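Side-chain contacts in hypothetical protein TM0486 (Thermotoga maritima, PDB 1VK8), which binds thiamin and takes part in the response of the cell to oxidative conditions: residues 95-98 against 99-102; 39-42 against 43-47; 73-76 against 77-80. All coordinates share one frame; numbering follows the deposited sequence.

How the contacts relate
From the N terminus, contact 2 comes first, where helix 31-43 ends and the chain turns into strand 48-51. Contact 3 follows at the end of helix 62-76, before strand 82-92, and contact 1 comes last, where the chain leaving that strand enters helix 98-102. Each closes a short local turn, and the three run in series without nesting or crossing. Contacts 2 and 3 meet across the two helices that lie on the four-stranded antiparallel sheet, with Lys41 CE 3.5 Å from Tyr75 CG. Contact 1 stands apart, on the opposite side of the chain's centre from contact 3, their own centres about 30 Å apart.

Contact 1: residues 95-98 against 99-102; sequences GITI and EEKV
Thr97 caps the N terminus of the short helix 98-102, with Glu100 as its partner three residues on, where the chain that has left strand 82-92 enters the helix. Two bonds join the pair. Thr97 OG1 accepts from Glu100 N at 3.2 Å, with an N-H...O angle of 152°, and the same hydroxyl gives its proton to Glu100 OE1 at 2.8 Å, on the anti lone pair of that oxygen. With chi1 of 56°, OG1 sits between the backbone N and the carbonyl carbon of Thr97, from where it faces the first turn. The Glu100 chain runs back extended beyond CG, crossing the threonine at about a right angle, and Ile96 CD1 packs 3.8 Å from Glu100 CB. A water lies between Glu100 OE2 and Gly95 O. Further round the turn, Ile98 O takes two backbone donors: Val102 N almost in line with the carbonyl at 3.0 Å, and Lys101 N from above its plane at 2.9 Å. Ile98 and Val102 lie side by side, their CG2 atoms 4.0 Å apart. Lys101 passes across Ile96, CD to CG1 3.9 Å, before its NZ reaches Thr17 and the carboxylate of Asp90. Ile98 N bonds to Glu59 on strand 56-60, while Pro53 of the second subunit packs on the Ile98 side chain. The threonine hydroxyl thus serves as donor and acceptor at once, and the Glu100 carboxylate, drawn back to the start of the helix, would probably be favoured there by the partial positive charge of the helix N terminus.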
# COMPACT_ATOMS: atom_id res chain seq x y z
N GLY C 95 19.80 10.76 -0.12
CA GLY C 95 18.59 11.55 -0.12
C GLY C 95 17.76 11.49 -1.39
O GLY C 95 18.28 11.25 -2.48
N ILE C 96 16.45 11.66 -1.22
CA ILE C 96 15.51 11.83 -2.32
C ILE C 96 14.43 12.83 -1.87
O ILE C 96 14.06 12.88 -0.67
CB ILE C 96 14.88 10.47 -2.75
CG1 ILE C 96 14.03 10.61 -4.03
CG2 ILE C 96 14.05 9.86 -1.64
CD1 ILE C 96 14.83 10.87 -5.29
N THR C 97 13.92 13.60 -2.81
CA THR C 97 12.97 14.67 -2.52
C THR C 97 11.74 14.55 -3.39
O THR C 97 11.75 13.84 -4.40
CB THR C 97 13.60 16.06 -2.81
OG1 THR C 97 14.05 16.10 -4.17
CG2 THR C 97 14.84 16.29 -1.99
N ILE C 98 10.69 15.27 -3.00
CA ILE C 98 9.47 15.35 -3.79
C ILE C 98 9.78 15.86 -5.20
O ILE C 98 9.37 15.24 -6.20
CB ILE C 98 8.42 16.23 -3.05
CG1 ILE C 98 7.89 15.51 -1.80
CG2 ILE C 98 7.28 16.60 -3.99
CD1 ILE C 98 7.02 16.38 -0.87
N GLU C 99 10.56 16.95 -5.29
CA GLU C 99 10.84 17.62 -6.55
C GLU C 99 11.56 16.70 -7.51
O GLU C 99 11.27 16.67 -8.69
CB GLU C 99 11.66 18.90 -6.31
CG GLU C 99 11.94 19.74 -7.54
CD GLU C 99 12.85 20.93 -7.26
OE1 GLU C 99 13.14 21.23 -6.07
OE2 GLU C 99 13.29 21.59 -8.24
N GLU C 100 12.47 15.88 -6.99
CA GLU C 100 13.22 14.95 -7.85
C GLU C 100 12.29 13.94 -8.50
O GLU C 100 12.57 13.44 -9.58
CB GLU C 100 14.31 14.21 -7.06
CG GLU C 100 15.50 15.08 -6.70
CD GLU C 100 16.49 14.40 -5.77
OE1 GLU C 100 16.25 14.37 -4.55
OE2 GLU C 100 17.52 13.90 -6.26
N LYS C 101 11.17 13.65 -7.86
CA LYS C 101 10.20 12.70 -8.40
C LYS C 101 9.05 13.30 -9.22
O LYS C 101 8.49 12.63 -10.07
CB LYS C 101 9.66 11.89 -7.24
CG LYS C 101 10.73 11.21 -6.41
CD LYS C 101 10.24 10.84 -5.03
CE LYS C 101 9.61 9.49 -5.08
NZ LYS C 101 9.03 9.27 -3.80
N VAL C 102 8.68 14.56 -9.00
CA VAL C 102 7.51 15.13 -9.69
C VAL C 102 7.75 16.33 -10.59
O VAL C 102 6.87 16.68 -11.36
CB VAL C 102 6.42 15.63 -8.70
CG1 VAL C 102 6.03 14.56 -7.75
CG2 VAL C 102 6.88 16.90 -7.97
O HOH W 1 18.53 11.88 -5.12

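Contact 2: residues 39-42 against 43-47; sequences IEKI and SSWGM
Ile42 lies beneath the indole of Trp45, three residues on, with its CA 3.9 Å from the centroid of the five-membered ring and only 12° off the ring normal, a CH-pi contact. Toward the far end of the indole, Ile42 CG1 comes within 4.0 Å of Trp45 CH2, and Lys41 CG approaches NE1 as the lysine crosses the ring system at about a right angle. The backbone holds this pairing: Trp45 N donates to Ile42 O at 3.1 Å from above the carbonyl plane, and the same oxygen also lies over the indole face. A water donates both to this oxygen and to Met47 O, spanning the turn. Two serines bind back to the last helical turn. Ser44 OG reaches Lys41 O at 2.6 Å, in the carbonyl plane on a lone pair, whereas Ser44 N comes to that oxygen from above the plane; Ser43 OG donates to Glu40 O at 2.8 Å. Their chi1 angles of 74° and 79° tuck both hydroxyls against the helix. Farther out, Ile20 and Val58 of the sheet receive Ile42 and Trp45, and Ile39 packs on Tyr105 of the second subunit. Gly46, with positive phi, ends the helical course. The arrangement is a glycine-terminated helix C-terminus, here at the first helix-to-strand turn of a ferredoxin-like beta-alpha-beta-beta-alpha-beta fold.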
# COMPACT_ATOMS: atom_id res chain seq x y z
N ILE C 39 -4.33 15.52 8.47
CA ILE C 39 -3.66 16.50 7.60
C ILE C 39 -3.22 17.73 8.37
O ILE C 39 -2.08 18.16 8.23
CB ILE C 39 -4.52 16.85 6.35
CG1 ILE C 39 -4.68 15.59 5.50
CG2 ILE C 39 -3.85 17.98 5.52
CD1 ILE C 39 -5.79 15.65 4.50
N GLU C 40 -4.08 18.26 9.23
CA GLU C 40 -3.73 19.38 10.08
C GLU C 40 -2.53 19.06 10.97
O GLU C 40 -1.62 19.88 11.13
CB GLU C 40 -4.95 19.76 10.91
CG GLU C 40 -4.77 20.90 11.88
CD GLU C 40 -6.08 21.26 12.59
OE1 GLU C 40 -6.78 20.34 13.12
OE2 GLU C 40 -6.41 22.46 12.62
N LYS C 41 -2.50 17.86 11.55
CA LYS C 41 -1.37 17.48 12.38
C LYS C 41 -0.09 17.38 11.54
O LYS C 41 0.96 17.87 11.96
CB LYS C 41 -1.66 16.16 13.12
CG LYS C 41 -0.51 15.66 13.98
CD LYS C 41 -0.18 16.61 15.12
CE LYS C 41 -1.15 16.54 16.26
NZ LYS C 41 -0.63 17.24 17.47
N ILE C 42 -0.15 16.71 10.39
CA ILE C 42 1.03 16.62 9.52
C ILE C 42 1.61 18.02 9.16
O ILE C 42 2.82 18.21 9.13
CB ILE C 42 0.68 15.81 8.25
CG1 ILE C 42 0.43 14.34 8.61
CG2 ILE C 42 1.78 15.89 7.22
CD1 ILE C 42 -0.28 13.56 7.54
N SER C 43 0.74 19.00 8.93
CA SER C 43 1.15 20.36 8.53
C SER C 43 1.90 21.12 9.63
O SER C 43 2.60 22.10 9.35
CB SER C 43 -0.06 21.16 8.08
OG SER C 43 -0.81 21.65 9.18
N SER C 44 1.72 20.68 10.88
CA SER C 44 2.34 21.30 12.05
C SER C 44 3.78 20.84 12.21
O SER C 44 4.49 21.37 13.04
CB SER C 44 1.57 20.94 13.34
OG SER C 44 1.83 19.59 13.71
N TRP C 45 4.20 19.86 11.43
CA TRP C 45 5.54 19.31 11.59
C TRP C 45 6.61 20.21 11.03
O TRP C 45 7.78 19.96 11.31
CB TRP C 45 5.69 17.93 10.91
CG TRP C 45 4.79 16.85 11.48
CD1 TRP C 45 4.02 16.90 12.60
CD2 TRP C 45 4.59 15.55 10.91
NE1 TRP C 45 3.34 15.72 12.75
CE2 TRP C 45 3.67 14.87 11.73
CE3 TRP C 45 5.11 14.89 9.78
CZ2 TRP C 45 3.25 13.57 11.45
CZ3 TRP C 45 4.70 13.59 9.51
CH2 TRP C 45 3.78 12.95 10.35
N GLY C 46 6.24 21.17 10.18
CA GLY C 46 7.20 22.10 9.62
C GLY C 46 7.92 21.60 8.37
O GLY C 46 8.76 22.31 7.80
N MSE C 47 7.61 20.38 7.97
CA MSE C 47 8.19 19.78 6.76
C MSE C 47 7.39 20.07 5.55
O MSE C 47 6.19 20.29 5.62
CB MSE C 47 8.27 18.27 6.89
CG MSE C 47 9.11 17.89 8.02
SE MSE C 47 8.97 15.88 8.23
CE MSE C 47 10.18 15.86 9.63
O HOH W 2 4.85 19.61 7.86

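Contact 3: residues 73-76 against 77-80; sequences ARYL and EQFA
Tyr75 bends round the end of helix 62-76 to meet Gln78 and Phe79. Its CB points away from residues 77-80, but with CG anti to the backbone N (chi1 175°) CG is set beside the carbonyl carbon, and the ring runs on toward the turn. CG and CD1 pass the amide of Gln78, whose NE2 is 3.2 Å from CD1; ring and amide planes stand 85° apart. Farther along the ring, CE2 and CZ lie under Phe79 CE2, which is 3.5 Å from CZ, over the ring face and displaced toward its rim. The hydroxyl OH, at the tip, has Phe79 CZ 3.8 Å away. The pair is T-shaped, the edge of Phe79 directed at the face of Tyr75, with centroids 5.2 Å apart and planes at 77°. Lys41 makes a cation-pi contact with the opposite face, so the ring is held between a charged and an aromatic partner. With an alanine here the ring between them is gone, which would probably leave the Phe79 edge without the face it points at and Lys41 without its cation-pi mate. Behind the rings, Leu76 O accepts from Phe79 N at 2.8 Å and weakly from Ala80 N, while Glu77 N still donates to Ala73 O at 3.2 Å. Phe79 also packs on Glu33 and Arg37 of helix 31-43, and Ala73 and Arg74 abut Phe62 of the third subunit. This is a helix C-terminal turn clasped by an i to i+4 aromatic pair, leading from the second helix of the ferredoxin-like fold into strand 82-92.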
# COMPACT_ATOMS: atom_id res chain seq x y z
N ALA C 73 -0.25 8.79 15.41
CA ALA C 73 -1.12 7.66 15.77
C ALA C 73 -1.81 7.89 17.12
O ALA C 73 -3.02 7.67 17.26
CB ALA C 73 -0.33 6.41 15.80
N ARG C 74 -1.04 8.34 18.11
CA ARG C 74 -1.60 8.62 19.43
C ARG C 74 -2.64 9.69 19.34
O ARG C 74 -3.66 9.62 19.97
CB ARG C 74 -0.52 9.10 20.42
CG ARG C 74 0.28 8.05 21.17
CD ARG C 74 0.00 6.61 20.83
NE ARG C 74 0.89 5.70 21.58
CZ ARG C 74 1.14 4.44 21.25
NH1 ARG C 74 0.59 3.90 20.18
NH2 ARG C 74 1.97 3.71 22.00
N TYR C 75 -2.34 10.72 18.56
CA TYR C 75 -3.23 11.86 18.39
C TYR C 75 -4.56 11.41 17.78
O TYR C 75 -5.63 11.82 18.23
CB TYR C 75 -2.55 12.89 17.48
CG TYR C 75 -3.42 14.06 17.14
CD1 TYR C 75 -3.81 14.97 18.11
CD2 TYR C 75 -3.84 14.27 15.83
CE1 TYR C 75 -4.60 16.04 17.79
CE2 TYR C 75 -4.62 15.35 15.51
CZ TYR C 75 -5.00 16.22 16.50
OH TYR C 75 -5.79 17.28 16.17
N LEU C 76 -4.48 10.56 16.76
CA LEU C 76 -5.65 10.11 16.02
C LEU C 76 -6.58 9.20 16.81
O LEU C 76 -7.78 9.16 16.54
CB LEU C 76 -5.26 9.40 14.73
CG LEU C 76 -4.61 10.33 13.68
CD1 LEU C 76 -4.17 9.51 12.49
CD2 LEU C 76 -5.56 11.45 13.31
N GLU C 77 -6.06 8.48 17.79
CA GLU C 77 -6.94 7.60 18.56
C GLU C 77 -8.04 8.34 19.32
O GLU C 77 -9.02 7.72 19.66
CB GLU C 77 -6.20 6.63 19.50
CG GLU C 77 -5.05 7.15 20.31
CD GLU C 77 -4.59 6.16 21.37
OE1 GLU C 77 -5.08 5.01 21.40
OE2 GLU C 77 -3.73 6.56 22.20
N GLN C 78 -7.89 9.64 19.56
CA GLN C 78 -8.99 10.45 20.10
C GLN C 78 -10.20 10.48 19.15
O GLN C 78 -11.32 10.66 19.58
CB GLN C 78 -8.62 11.92 20.26
CG GLN C 78 -7.28 12.28 20.86
CD GLN C 78 -6.92 13.76 20.61
OE1 GLN C 78 -7.81 14.62 20.46
NE2 GLN C 78 -5.63 14.06 20.58
N PHE C 79 -9.94 10.42 17.85
CA PHE C 79 -10.97 10.61 16.82
C PHE C 79 -11.51 9.31 16.22
O PHE C 79 -12.61 9.28 15.63
CB PHE C 79 -10.40 11.50 15.73
CG PHE C 79 -9.81 12.78 16.25
CD1 PHE C 79 -10.60 13.69 16.93
CD2 PHE C 79 -8.45 13.06 16.07
CE1 PHE C 79 -10.06 14.87 17.42
CE2 PHE C 79 -7.91 14.22 16.55
CZ PHE C 79 -8.71 15.14 17.23
N ALA C 80 -10.76 8.23 16.39
CA ALA C 80 -11.11 6.95 15.83
C ALA C 80 -10.42 5.88 16.65
O ALA C 80 -9.20 5.87 16.78
CB ALA C 80 -10.67 6.88 14.40